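Flavohemoglobin (Malassezia yamatoensis, PDB 6O0A) probably detoxifies nitric oxide by oxidising it at heme with electrons relayed from a reduced nicotinamide through FAD, and is required for nitric oxide resistance. Local coordinates at residues S18-K23 and W143-W148; R38-T43 and Q72-A77; E97-V102 and R152-L157. All blocks are in the same frame, centred on the assembly; numbering follows the deposited sequence.

Contact 1: residues S18-K23 and W143-W148. With HEM (protoporphyrin IX containing Fe), chain C.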
loop_
_atom_site.group_PDB
_atom_site.type_symbol
_atom_site.label_atom_id
_atom_site.label_comp_id
_atom_site.label_asym_id
_atom_site.label_seq_id
_atom_site.Cartn_x
_atom_site.Cartn_y
_atom_site.Cartn_z
ATOM N N SER A 18 -9.987 14.052 23.162
ATOM C CA SER A 18 -8.851 14.645 23.865
ATOM C C SER A 18 -7.559 14.473 23.069
ATOM O O SER A 18 -7.132 13.350 22.819
ATOM C CB SER A 18 -8.696 14.030 25.261
ATOM O OG SER A 18 -9.369 14.800 26.249
ATOM N N GLY A 19 -6.947 15.591 22.670
ATOM C CA GLY A 19 -5.705 15.576 21.916
ATOM C C GLY A 19 -4.491 15.401 22.806
ATOM O O GLY A 19 -4.552 14.759 23.862
ATOM N N LEU A 20 -3.364 15.975 22.380
ATOM C CA LEU A 20 -2.141 15.886 23.175
ATOM C C LEU A 20 -2.200 16.887 24.318
ATOM O O LEU A 20 -2.413 18.086 24.096
ATOM C CB LEU A 20 -0.896 16.138 22.329
ATOM C CG LEU A 20 0.408 15.915 23.108
ATOM C CD1 LEU A 20 0.528 14.463 23.556
ATOM C CD2 LEU A 20 1.638 16.352 22.311
ATOM N N SER A 21 -2.007 16.389 25.536
ATOM C CA SER A 21 -2.145 17.204 26.734
ATOM C C SER A 21 -1.098 18.315 26.794
ATOM O O SER A 21 0.030 18.174 26.319
ATOM C CB SER A 21 -2.024 16.336 27.982
ATOM O OG SER A 21 -0.667 15.940 28.184
ATOM N N THR A 22 -1.492 19.429 27.415
ATOM C CA THR A 22 -0.562 20.521 27.675
ATOM C C THR A 22 0.661 20.033 28.442
ATOM O O THR A 22 1.783 20.493 28.202
ATOM C CB THR A 22 -1.288 21.620 28.449
ATOM O OG1 THR A 22 -2.394 22.088 27.662
ATOM C CG2 THR A 22 -0.350 22.774 28.773
ATOM N N LYS A 23 0.463 19.094 29.364
ATOM C CA LYS A 23 1.591 18.568 30.129
ATOM C C LYS A 23 2.611 17.889 29.221
ATOM O O LYS A 23 3.826 18.034 29.417
ATOM C CB LYS A 23 1.079 17.591 31.184
ATOM C CG LYS A 23 2.130 17.028 32.132
ATOM C CD LYS A 23 1.453 16.057 33.091
ATOM C CE LYS A 23 2.260 15.828 34.367
ATOM N NZ LYS A 23 3.282 14.762 34.216
ATOM N N TRP A 143 5.383 10.099 25.806
ATOM C CA TRP A 143 5.358 9.284 24.595
ATOM C C TRP A 143 4.280 8.205 24.658
ATOM O O TRP A 143 3.715 7.827 23.623
ATOM C CB TRP A 143 6.752 8.695 24.340
ATOM C CG TRP A 143 7.642 9.747 23.743
ATOM C CD1 TRP A 143 8.538 10.549 24.402
ATOM C CD2 TRP A 143 7.644 10.187 22.373
ATOM N NE1 TRP A 143 9.125 11.433 23.513
ATOM C CE2 TRP A 143 8.593 11.229 22.266
ATOM C CE3 TRP A 143 6.946 9.790 21.229
ATOM C CZ2 TRP A 143 8.859 11.876 21.057
ATOM C CZ3 TRP A 143 7.216 10.427 20.029
ATOM C CH2 TRP A 143 8.167 11.458 19.954
ATOM N N THR A 144 3.954 7.726 25.858
ATOM C CA THR A 144 2.805 6.839 26.004
ATOM C C THR A 144 1.513 7.527 25.567
ATOM O O THR A 144 0.675 6.919 24.892
ATOM C CB THR A 144 2.725 6.354 27.452
ATOM O OG1 THR A 144 3.890 5.563 27.729
ATOM C CG2 THR A 144 1.466 5.531 27.696
ATOM N N GLU A 145 1.336 8.801 25.940
ATOM C CA GLU A 145 0.157 9.533 25.494
ATOM C C GLU A 145 0.109 9.610 23.972
ATOM O O GLU A 145 -0.945 9.381 23.366
ATOM C CB GLU A 145 0.141 10.935 26.096
ATOM C CG GLU A 145 -1.164 11.664 25.778
ATOM C CD GLU A 145 -1.234 13.070 26.347
ATOM O OE1 GLU A 145 -0.441 13.401 27.255
ATOM O OE2 GLU A 145 -2.091 13.846 25.871
ATOM N N VAL A 146 1.247 9.929 23.346
ATOM C CA VAL A 146 1.341 9.973 21.888
ATOM C C VAL A 146 0.961 8.623 21.293
ATOM O O VAL A 146 0.146 8.543 20.368
ATOM C CB VAL A 146 2.759 10.398 21.454
ATOM C CG1 VAL A 146 2.932 10.301 19.932
ATOM C CG2 VAL A 146 3.065 11.803 21.932
ATOM N N TYR A 147 1.523 7.538 21.838
ATOM C CA TYR A 147 1.203 6.209 21.326
ATOM C C TYR A 147 -0.298 5.944 21.367
ATOM O O TYR A 147 -0.878 5.458 20.393
ATOM C CB TYR A 147 1.944 5.123 22.116
ATOM C CG TYR A 147 1.602 3.723 21.613
ATOM C CD1 TYR A 147 0.504 3.014 22.112
ATOM C CD2 TYR A 147 2.354 3.129 20.606
ATOM C CE1 TYR A 147 0.177 1.739 21.628
ATOM C CE2 TYR A 147 2.038 1.855 20.120
ATOM C CZ TYR A 147 0.945 1.175 20.630
ATOM O OH TYR A 147 0.638 -0.085 20.138
ATOM N N TRP A 148 -0.941 6.208 22.505
ATOM C CA TRP A 148 -2.339 5.805 22.628
ATOM C C TRP A 148 -3.279 6.712 21.844
ATOM O O TRP A 148 -4.337 6.253 21.397
ATOM C CB TRP A 148 -2.735 5.712 24.107
ATOM C CG TRP A 148 -2.185 4.432 24.681
ATOM C CD1 TRP A 148 -1.227 4.299 25.642
ATOM C CD2 TRP A 148 -2.508 3.101 24.251
ATOM N NE1 TRP A 148 -0.957 2.966 25.862
ATOM C CE2 TRP A 148 -1.732 2.212 25.018
ATOM C CE3 TRP A 148 -3.396 2.577 23.302
ATOM C CZ2 TRP A 148 -1.814 0.826 24.864
ATOM C CZ3 TRP A 148 -3.475 1.203 23.153
ATOM C CH2 TRP A 148 -2.687 0.346 23.926
HETATM C CHA HEM C . 2.439 -1.907 8.861
HETATM C CHB HEM C . 2.153 1.792 12.028
HETATM C CHC HEM C . 0.321 -1.217 15.366
HETATM C CHD HEM C . 1.229 -4.980 12.441
HETATM C C1A HEM C . 2.499 -0.642 9.419
HETATM C C2A HEM C . 2.948 0.562 8.756
HETATM C C3A HEM C . 2.864 1.578 9.624
HETATM C C4A HEM C . 2.375 1.054 10.884
HETATM C CMA HEM C . 3.236 3.053 9.368
HETATM C CAA HEM C . 3.408 0.645 7.285
HETATM C CBA HEM C . 2.136 0.922 6.487
HETATM C CGA HEM C . 2.450 0.939 5.010
HETATM O O1A HEM C . 3.093 -0.020 4.517
HETATM O O2A HEM C . 2.055 1.912 4.323
HETATM C C1B HEM C . 1.624 1.308 13.209
HETATM C C2B HEM C . 1.352 2.084 14.405
HETATM C C3B HEM C . 0.860 1.247 15.339
HETATM C C4B HEM C . 0.785 -0.077 14.749
HETATM C CMB HEM C . 1.638 3.595 14.512
HETATM C CAB HEM C . 0.395 1.553 16.785
HETATM C CBB HEM C . 0.131 2.781 17.262
HETATM C C1C HEM C . 0.449 -2.498 14.870
HETATM C C2C HEM C . 0.135 -3.704 15.593
HETATM C C3C HEM C . 0.379 -4.757 14.790
HETATM C C4C HEM C . 0.875 -4.231 13.537
HETATM C CMC HEM C . -0.421 -3.696 17.035
HETATM C CAC HEM C . 0.250 -6.279 15.065
HETATM C CBC HEM C . 0.381 -6.805 16.298
HETATM C C1D HEM C . 1.626 -4.459 11.227
HETATM C C2D HEM C . 1.982 -5.260 10.070
HETATM C C3D HEM C . 2.326 -4.431 9.087
HETATM C C4D HEM C . 2.194 -3.067 9.570
HETATM C CMD HEM C . 1.969 -6.806 10.038
HETATM C CAD HEM C . 2.782 -4.858 7.674
HETATM C CBD HEM C . 4.278 -4.578 7.560
HETATM C CGD HEM C . 5.099 -5.663 8.219
HETATM O O1D HEM C . 4.849 -6.871 7.957
HETATM O O2D HEM C . 6.031 -5.319 8.999
HETATM N NA HEM C . 2.157 -0.303 10.719
HETATM N NB HEM C . 1.269 0.001 13.456
HETATM N NC HEM C . 0.894 -2.848 13.609
HETATM N ND HEM C . 1.755 -3.128 10.885
HETATM FE FE HEM C . 1.259 -1.524 12.084
#
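Leu20 and Val146 bring the two backbones nearest, their CA atoms 7.0 Å apart, where the irregular segment 18-23 passes alongside helix 137-163 just before helix 25-53 begins. The contact turns on Glu145, whose CG stands anti to its backbone N (chi1 -173°) and whose chain runs on extended, carrying the carboxylate out to Ser21. There both oxygens are used. Glu145 OE1 receives Ser21 OG at 2.7 Å on its syn lone pair, while Glu145 OE2 takes the backbone N-H of Ser21 at 2.6 Å from the syn side, 24° out of the carboxylate plane. Leu20 crosses the acid at a slant: its CD1 lies 3.5 Å from Glu145 OE2 and reaches on to Val146 CG2 at 4.0 Å. On another side of the same helix, Tyr147 CE2 meets the heme vinyl carbon CBB at 3.6 Å, so this turn of helix also borders the cofactor pocket. Ser24 OG adds a further bond to Glu145 OE1, and Ser24 N in turn bonds to Ser21 OG. A carboxylate gripped by an N-H and two hydroxyls beside the start of a helix would be expected to stay ionised, pinning the chain's first ordered residues to the globin domain.

Contact 2: residues R38-T43 and Q72-A77. With HEM (protoporphyrin IX containing Fe), chain C.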
loop_
_atom_site.group_PDB
_atom_site.type_symbol
_atom_site.label_atom_id
_atom_site.label_comp_id
_atom_site.label_asym_id
_atom_site.label_seq_id
_atom_site.Cartn_x
_atom_site.Cartn_y
_atom_site.Cartn_z
ATOM N N ARG A 38 17.007 7.661 17.884
ATOM C CA ARG A 38 17.139 6.314 18.418
ATOM C C ARG A 38 16.192 5.305 17.772
ATOM O O ARG A 38 16.346 4.108 18.023
ATOM C CB ARG A 38 16.923 6.325 19.942
ATOM C CG ARG A 38 17.913 7.199 20.716
ATOM C CD ARG A 38 19.355 6.882 20.329
ATOM N NE ARG A 38 19.701 5.486 20.593
ATOM C CZ ARG A 38 20.823 4.900 20.185
ATOM N NH1 ARG A 38 21.721 5.588 19.485
ATOM N NH2 ARG A 38 21.046 3.620 20.464
ATOM N N ILE A 39 15.236 5.750 16.937
ATOM C CA ILE A 39 14.285 4.820 16.307
ATOM C C ILE A 39 14.968 3.669 15.567
ATOM O O ILE A 39 14.578 2.513 15.783
ATOM C CB ILE A 39 13.303 5.588 15.412
ATOM C CG1 ILE A 39 12.233 6.304 16.249
ATOM C CG2 ILE A 39 12.701 4.658 14.333
ATOM C CD1 ILE A 39 11.518 5.417 17.234
ATOM N N PRO A 40 15.937 3.902 14.669
ATOM C CA PRO A 40 16.568 2.763 13.977
ATOM C C PRO A 40 17.209 1.767 14.915
ATOM O O PRO A 40 17.334 0.584 14.571
ATOM C CB PRO A 40 17.620 3.434 13.080
ATOM C CG PRO A 40 17.136 4.818 12.901
ATOM C CD PRO A 40 16.463 5.190 14.175
ATOM N N HIS A 41 17.646 2.214 16.090
ATOM C CA HIS A 41 18.240 1.290 17.042
ATOM C C HIS A 41 17.174 0.599 17.879
ATOM O O HIS A 41 17.339 -0.572 18.236
ATOM C CB HIS A 41 19.235 2.034 17.931
ATOM C CG HIS A 41 20.303 2.749 17.162
ATOM N ND1 HIS A 41 20.077 3.939 16.503
ATOM C CD2 HIS A 41 21.601 2.435 16.936
ATOM C CE1 HIS A 41 21.190 4.332 15.911
ATOM N NE2 HIS A 41 22.131 3.436 16.158
ATOM N N ILE A 42 16.067 1.287 18.165
ATOM C CA ILE A 42 15.038 0.706 19.027
ATOM C C ILE A 42 14.224 -0.348 18.278
ATOM O O ILE A 42 13.852 -1.385 18.842
ATOM C CB ILE A 42 14.151 1.831 19.593
ATOM C CG1 ILE A 42 14.950 2.692 20.576
ATOM C CG2 ILE A 42 12.892 1.269 20.262
ATOM C CD1 ILE A 42 14.284 3.997 20.945
ATOM N N THR A 43 13.942 -0.106 16.991
ATOM C CA THR A 43 13.095 -0.954 16.149
ATOM C C THR A 43 13.446 -2.439 16.179
ATOM O O THR A 43 12.569 -3.267 16.465
ATOM C CB THR A 43 13.139 -0.451 14.697
ATOM O OG1 THR A 43 12.400 0.765 14.599
ATOM C CG2 THR A 43 12.554 -1.486 13.743
ATOM N N GLN A 72 12.569 -1.375 6.271
ATOM C CA GLN A 72 11.121 -1.435 6.109
ATOM C C GLN A 72 10.428 -1.440 7.465
ATOM O O GLN A 72 9.546 -0.616 7.731
ATOM C CB GLN A 72 10.736 -2.671 5.287
ATOM N N ALA A 73 10.856 -2.331 8.355
ATOM C CA ALA A 73 10.220 -2.475 9.664
ATOM C C ALA A 73 10.270 -1.205 10.510
ATOM O O ALA A 73 9.501 -1.093 11.468
ATOM C CB ALA A 73 10.877 -3.624 10.431
ATOM N N ARG A 74 11.147 -0.242 10.189
ATOM C CA ARG A 74 11.192 1.004 10.956
ATOM C C ARG A 74 9.915 1.830 10.814
ATOM O O ARG A 74 9.707 2.767 11.595
ATOM C CB ARG A 74 12.373 1.866 10.500
ATOM C CG ARG A 74 13.729 1.283 10.816
ATOM C CD ARG A 74 14.816 2.104 10.146
ATOM N NE ARG A 74 16.124 1.465 10.247
ATOM C CZ ARG A 74 17.170 1.807 9.504
ATOM N NH1 ARG A 74 17.049 2.777 8.608
ATOM N NH2 ARG A 74 18.330 1.179 9.650
ATOM N N ALA A 75 9.075 1.523 9.820
ATOM C CA ALA A 75 7.945 2.390 9.506
ATOM C C ALA A 75 7.001 2.545 10.695
ATOM O O ALA A 75 6.460 3.635 10.922
ATOM C CB ALA A 75 7.198 1.850 8.286
ATOM N N LEU A 76 6.801 1.474 11.474
ATOM C CA LEU A 76 5.832 1.518 12.568
ATOM C C LEU A 76 6.233 2.566 13.597
ATOM O O LEU A 76 5.466 3.486 13.900
ATOM C CB LEU A 76 5.693 0.135 13.227
ATOM C CG LEU A 76 4.529 -0.089 14.222
ATOM C CD1 LEU A 76 4.171 -1.577 14.366
ATOM C CD2 LEU A 76 4.781 0.512 15.612
ATOM N N ALA A 77 7.436 2.438 14.155
ATOM C CA ALA A 77 7.892 3.434 15.120
ATOM C C ALA A 77 8.104 4.789 14.450
ATOM O O ALA A 77 7.841 5.838 15.055
ATOM C CB ALA A 77 9.173 2.957 15.804
HETATM C CHA HEM C . 2.439 -1.907 8.861
HETATM C CHB HEM C . 2.153 1.792 12.028
HETATM C CHC HEM C . 0.321 -1.217 15.366
HETATM C CHD HEM C . 1.229 -4.980 12.441
HETATM C C1A HEM C . 2.499 -0.642 9.419
HETATM C C2A HEM C . 2.948 0.562 8.756
HETATM C C3A HEM C . 2.864 1.578 9.624
HETATM C C4A HEM C . 2.375 1.054 10.884
HETATM C CMA HEM C . 3.236 3.053 9.368
HETATM C CAA HEM C . 3.408 0.645 7.285
HETATM C CBA HEM C . 2.136 0.922 6.487
HETATM C CGA HEM C . 2.450 0.939 5.010
HETATM O O1A HEM C . 3.093 -0.020 4.517
HETATM O O2A HEM C . 2.055 1.912 4.323
HETATM C C1B HEM C . 1.624 1.308 13.209
HETATM C C2B HEM C . 1.352 2.084 14.405
HETATM C C3B HEM C . 0.860 1.247 15.339
HETATM C C4B HEM C . 0.785 -0.077 14.749
HETATM C CMB HEM C . 1.638 3.595 14.512
HETATM C CAB HEM C . 0.395 1.553 16.785
HETATM C CBB HEM C . 0.131 2.781 17.262
HETATM C C1C HEM C . 0.449 -2.498 14.870
HETATM C C2C HEM C . 0.135 -3.704 15.593
HETATM C C3C HEM C . 0.379 -4.757 14.790
HETATM C C4C HEM C . 0.875 -4.231 13.537
HETATM C CMC HEM C . -0.421 -3.696 17.035
HETATM C CAC HEM C . 0.250 -6.279 15.065
HETATM C CBC HEM C . 0.381 -6.805 16.298
HETATM C C1D HEM C . 1.626 -4.459 11.227
HETATM C C2D HEM C . 1.982 -5.260 10.070
HETATM C C3D HEM C . 2.326 -4.431 9.087
HETATM C C4D HEM C . 2.194 -3.067 9.570
HETATM C CMD HEM C . 1.969 -6.806 10.038
HETATM C CAD HEM C . 2.782 -4.858 7.674
HETATM C CBD HEM C . 4.278 -4.578 7.560
HETATM C CGD HEM C . 5.099 -5.663 8.219
HETATM O O1D HEM C . 4.849 -6.871 7.957
HETATM O O2D HEM C . 6.031 -5.319 8.999
HETATM N NA HEM C . 2.157 -0.303 10.719
HETATM N NB HEM C . 1.269 0.001 13.456
HETATM N NC HEM C . 0.894 -2.848 13.609
HETATM N ND HEM C . 1.755 -3.128 10.885
HETATM FE FE HEM C . 1.259 -1.524 12.084
HETATM O O HOH W 1 9.571 0.315 14.003
#
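Ile39 lies against Ala77 and Thr43 against Arg74, with CA separations of 6.6 and 5.9 Å, where helix 25-53 kinks around Pro40 and passes the start of helix 75-89. These are globin-fold elements, and the second of them, corresponding to helix E of the globins, runs along one face of the heme. Close approach is possible because small side chains face the partner: Ala77 CB meets Ile39 CD1 at 3.7 Å, and the methyl CG2 of Thr43 rests against the carbonyl of Ala73. Arg74 leaves its backbone with CG opposite the carbonyl carbon (chi1 -67°) and stays extended as far as NE, crossing Thr43 at about a right angle. This lays one face of its guanidinium over Pro40, whose CB sits above the plane near the rim, 3.8 Å from Arg74 NE. Between the segments a single water does the polar work. It donates to Ala73 O, accepts from Ala77 N, and bonds to Thr43 OG1, three links of 2.9 to 3.0 Å. The water thus occupies the place of a direct helical bond between Ala77 N and Ala73 O, and ties that opened turn to the neighbouring helix. On the heme side, Leu76 drapes over the macrocycle, with CG 3.3 Å from heme NB and CD1 3.7 Å from the iron.

Contact 3: residues E97-V102 and R152-L157. With HEM (protoporphyrin IX containing Fe), chain C.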
loop_
_atom_site.group_PDB
_atom_site.type_symbol
_atom_site.label_atom_id
_atom_site.label_comp_id
_atom_site.label_asym_id
_atom_site.label_seq_id
_atom_site.Cartn_x
_atom_site.Cartn_y
_atom_site.Cartn_z
ATOM N N GLU A 97 -4.176 11.264 5.935
ATOM C CA GLU A 97 -3.675 10.434 4.843
ATOM C C GLU A 97 -2.853 9.268 5.368
ATOM O O GLU A 97 -3.030 8.123 4.932
ATOM C CB GLU A 97 -2.835 11.266 3.875
ATOM C CG GLU A 97 -3.626 12.193 2.981
ATOM C CD GLU A 97 -2.820 12.648 1.783
ATOM O OE1 GLU A 97 -1.790 12.004 1.479
ATOM O OE2 GLU A 97 -3.215 13.647 1.145
ATOM N N MET A 98 -1.936 9.538 6.305
ATOM C CA MET A 98 -1.133 8.458 6.865
ATOM C C MET A 98 -2.006 7.475 7.627
ATOM O O MET A 98 -1.847 6.256 7.489
ATOM C CB MET A 98 -0.041 9.015 7.780
ATOM C CG MET A 98 0.907 7.941 8.287
ATOM S SD MET A 98 2.139 8.563 9.451
ATOM C CE MET A 98 1.122 8.814 10.909
ATOM N N LEU A 99 -2.937 7.989 8.438
ATOM C CA LEU A 99 -3.793 7.114 9.230
ATOM C C LEU A 99 -4.631 6.214 8.337
ATOM O O LEU A 99 -4.803 5.027 8.631
ATOM C CB LEU A 99 -4.700 7.941 10.139
ATOM C CG LEU A 99 -3.980 8.690 11.263
ATOM C CD1 LEU A 99 -4.963 9.101 12.350
ATOM C CD2 LEU A 99 -2.872 7.835 11.826
ATOM N N SER A 100 -5.164 6.765 7.243
ATOM C CA SER A 100 -6.023 5.977 6.373
ATOM C C SER A 100 -5.236 4.869 5.694
ATOM O O SER A 100 -5.696 3.721 5.628
ATOM C CB SER A 100 -6.693 6.885 5.340
ATOM O OG SER A 100 -7.480 6.135 4.439
ATOM N N ARG A 101 -4.033 5.188 5.205
ATOM C CA ARG A 101 -3.209 4.170 4.557
ATOM C C ARG A 101 -2.875 3.048 5.525
ATOM O O ARG A 101 -2.982 1.864 5.179
ATOM C CB ARG A 101 -1.930 4.797 4.004
ATOM C CG ARG A 101 -1.105 3.849 3.141
ATOM C CD ARG A 101 0.229 4.458 2.732
ATOM N NE ARG A 101 1.093 4.699 3.885
ATOM C CZ ARG A 101 1.352 5.900 4.396
ATOM N NH1 ARG A 101 0.823 6.988 3.848
ATOM N NH2 ARG A 101 2.148 6.011 5.452
ATOM N N VAL A 102 -2.475 3.402 6.751
ATOM C CA VAL A 102 -2.097 2.395 7.735
ATOM C C VAL A 102 -3.303 1.557 8.142
ATOM O O VAL A 102 -3.214 0.328 8.242
ATOM C CB VAL A 102 -1.437 3.059 8.957
ATOM C CG1 VAL A 102 -1.156 2.011 10.016
ATOM C CG2 VAL A 102 -0.134 3.746 8.541
ATOM N N ARG A 152 -5.606 4.710 19.311
ATOM C CA ARG A 152 -7.057 4.856 19.372
ATOM C C ARG A 152 -7.615 5.320 18.030
ATOM O O ARG A 152 -8.669 4.843 17.592
ATOM C CB ARG A 152 -7.457 5.826 20.492
ATOM C CG ARG A 152 -7.196 5.281 21.898
ATOM C CD ARG A 152 -7.764 6.200 22.973
ATOM N NE ARG A 152 -6.974 6.183 24.204
ATOM C CZ ARG A 152 -6.214 7.194 24.617
ATOM N NH1 ARG A 152 -5.535 7.093 25.753
ATOM N NH2 ARG A 152 -6.138 8.310 23.901
ATOM N N ALA A 153 -6.919 6.250 17.365
ATOM C CA ALA A 153 -7.358 6.725 16.054
ATOM C C ALA A 153 -7.376 5.586 15.037
ATOM O O ALA A 153 -8.348 5.420 14.292
ATOM C CB ALA A 153 -6.445 7.855 15.584
ATOM N N LEU A 154 -6.312 4.784 15.004
ATOM C CA LEU A 154 -6.244 3.659 14.070
ATOM C C LEU A 154 -7.304 2.608 14.379
ATOM O O LEU A 154 -7.962 2.094 13.466
ATOM C CB LEU A 154 -4.851 3.033 14.112
ATOM C CG LEU A 154 -3.723 3.858 13.494
ATOM C CD1 LEU A 154 -2.368 3.201 13.765
ATOM C CD2 LEU A 154 -3.975 4.034 11.990
ATOM N N ILE A 155 -7.480 2.274 15.659
ATOM C CA ILE A 155 -8.499 1.305 16.058
ATOM C C ILE A 155 -9.882 1.749 15.589
ATOM O O ILE A 155 -10.670 0.944 15.069
ATOM C CB ILE A 155 -8.445 1.097 17.587
ATOM C CG1 ILE A 155 -7.237 0.231 17.948
ATOM C CG2 ILE A 155 -9.743 0.495 18.106
ATOM C CD1 ILE A 155 -6.825 0.314 19.415
ATOM N N ASN A 156 -10.192 3.039 15.750
ATOM C CA ASN A 156 -11.485 3.555 15.314
ATOM C C ASN A 156 -11.652 3.438 13.806
ATOM O O ASN A 156 -12.720 3.043 13.323
ATOM C CB ASN A 156 -11.646 5.007 15.759
ATOM C CG ASN A 156 -11.902 5.122 17.251
ATOM O OD1 ASN A 156 -12.299 4.148 17.894
ATOM N ND2 ASN A 156 -11.685 6.312 17.810
ATOM N N LEU A 157 -10.607 3.778 13.046
ATOM C CA LEU A 157 -10.681 3.646 11.593
ATOM C C LEU A 157 -10.835 2.189 11.181
ATOM O O LEU A 157 -11.620 1.867 10.282
ATOM C CB LEU A 157 -9.435 4.252 10.940
ATOM C CG LEU A 157 -9.297 5.775 11.000
ATOM C CD1 LEU A 157 -7.953 6.231 10.456
ATOM C CD2 LEU A 157 -10.433 6.441 10.235
HETATM C CHA HEM C . 2.439 -1.907 8.861
HETATM C CHB HEM C . 2.153 1.792 12.028
HETATM C CHC HEM C . 0.321 -1.217 15.366
HETATM C CHD HEM C . 1.229 -4.980 12.441
HETATM C C1A HEM C . 2.499 -0.642 9.419
HETATM C C2A HEM C . 2.948 0.562 8.756
HETATM C C3A HEM C . 2.864 1.578 9.624
HETATM C C4A HEM C . 2.375 1.054 10.884
HETATM C CMA HEM C . 3.236 3.053 9.368
HETATM C CAA HEM C . 3.408 0.645 7.285
HETATM C CBA HEM C . 2.136 0.922 6.487
HETATM C CGA HEM C . 2.450 0.939 5.010
HETATM O O1A HEM C . 3.093 -0.020 4.517
HETATM O O2A HEM C . 2.055 1.912 4.323
HETATM C C1B HEM C . 1.624 1.308 13.209
HETATM C C2B HEM C . 1.352 2.084 14.405
HETATM C C3B HEM C . 0.860 1.247 15.339
HETATM C C4B HEM C . 0.785 -0.077 14.749
HETATM C CMB HEM C . 1.638 3.595 14.512
HETATM C CAB HEM C . 0.395 1.553 16.785
HETATM C CBB HEM C . 0.131 2.781 17.262
HETATM C C1C HEM C . 0.449 -2.498 14.870
HETATM C C2C HEM C . 0.135 -3.704 15.593
HETATM C C3C HEM C . 0.379 -4.757 14.790
HETATM C C4C HEM C . 0.875 -4.231 13.537
HETATM C CMC HEM C . -0.421 -3.696 17.035
HETATM C CAC HEM C . 0.250 -6.279 15.065
HETATM C CBC HEM C . 0.381 -6.805 16.298
HETATM C C1D HEM C . 1.626 -4.459 11.227
HETATM C C2D HEM C . 1.982 -5.260 10.070
HETATM C C3D HEM C . 2.326 -4.431 9.087
HETATM C C4D HEM C . 2.194 -3.067 9.570
HETATM C CMD HEM C . 1.969 -6.806 10.038
HETATM C CAD HEM C . 2.782 -4.858 7.674
HETATM C CBD HEM C . 4.278 -4.578 7.560
HETATM C CGD HEM C . 5.099 -5.663 8.219
HETATM O O1D HEM C . 4.849 -6.871 7.957
HETATM O O2D HEM C . 6.031 -5.319 8.999
HETATM N NA HEM C . 2.157 -0.303 10.719
HETATM N NB HEM C . 1.269 0.001 13.456
HETATM N NC HEM C . 0.894 -2.848 13.609
HETATM N ND HEM C . 1.755 -3.128 10.885
HETATM FE FE HEM C . 1.259 -1.524 12.084
#
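Helices 96-108 and 137-163 of the globin domain meet through Leu99 and Leu154, on the side of the heme opposite Leu76. Their local axes approach to 9.6 Å and cross at -55°, and the side chains that meet are all aliphatic. Leu99 is central to the joint, touching three residues with different parts of its side chain. With CG set opposite the carbonyl carbon, its branches spread over the partner helix: CD1 rests on Ala153 CB at 3.8 Å, CD2 meets Leu154 CD2, and the CB at the root of the chain is covered by Leu157 CD1 at 3.7 Å. The side chains of Leu99 and Leu154 run at about a right angle, and Leu154 CD2 also lies 3.6 Å from the carbonyl oxygen of Leu99 while brushing Val102 CG1 on the next turn.

In globin terms these are helices F and H, and the layer that joins them is also a wall of the heme pocket. Leu154 divides its two methyls, CD2 serving the helix joint and CD1 reaching heme C2B at 3.9 Å. Val102 turns both methyls to the heme, CG2 being 3.5 Å from the heme methyl CMA, while CG1 also meets Leu154 CD2. Arg101, facing away from helix 137-163, secures the cofactor's polar rim. A bend at chi3 (65°) brings its NE within 3.0 Å of heme O2A, and the N-H points at that oxygen with an angle of 151°. The propionate oxygen lies at the edge of the guanidinium and in its plane, a placement that suits a hydrogen bond from NE. Also turned from the partner helix, Ser100 OG bonds to Asp267 OD2, tying helix 96-108 to a residue within the FAD-binding family region.

In the fold
All three contacts border the heme, yet their chemistry follows their depth. Contact 1 lies at the surface, its centre about 28 Å from that of the chain, and depends on a carboxylate holding an irregular tail. Contact 3 is buried and joins its helices mainly through aliphatic side chains. Contact 2 falls between them, with small apolar residues, an arginine at its margin and a bridging water. Contacts 1 and 3 share helix 137-163, their adjoining segments putting successive turns of it to different uses, and their centres stand about 16 Å apart. Contacts 2 and 3 draw on consecutive helices, 75-89 and 96-108, which approach the heme from opposite faces.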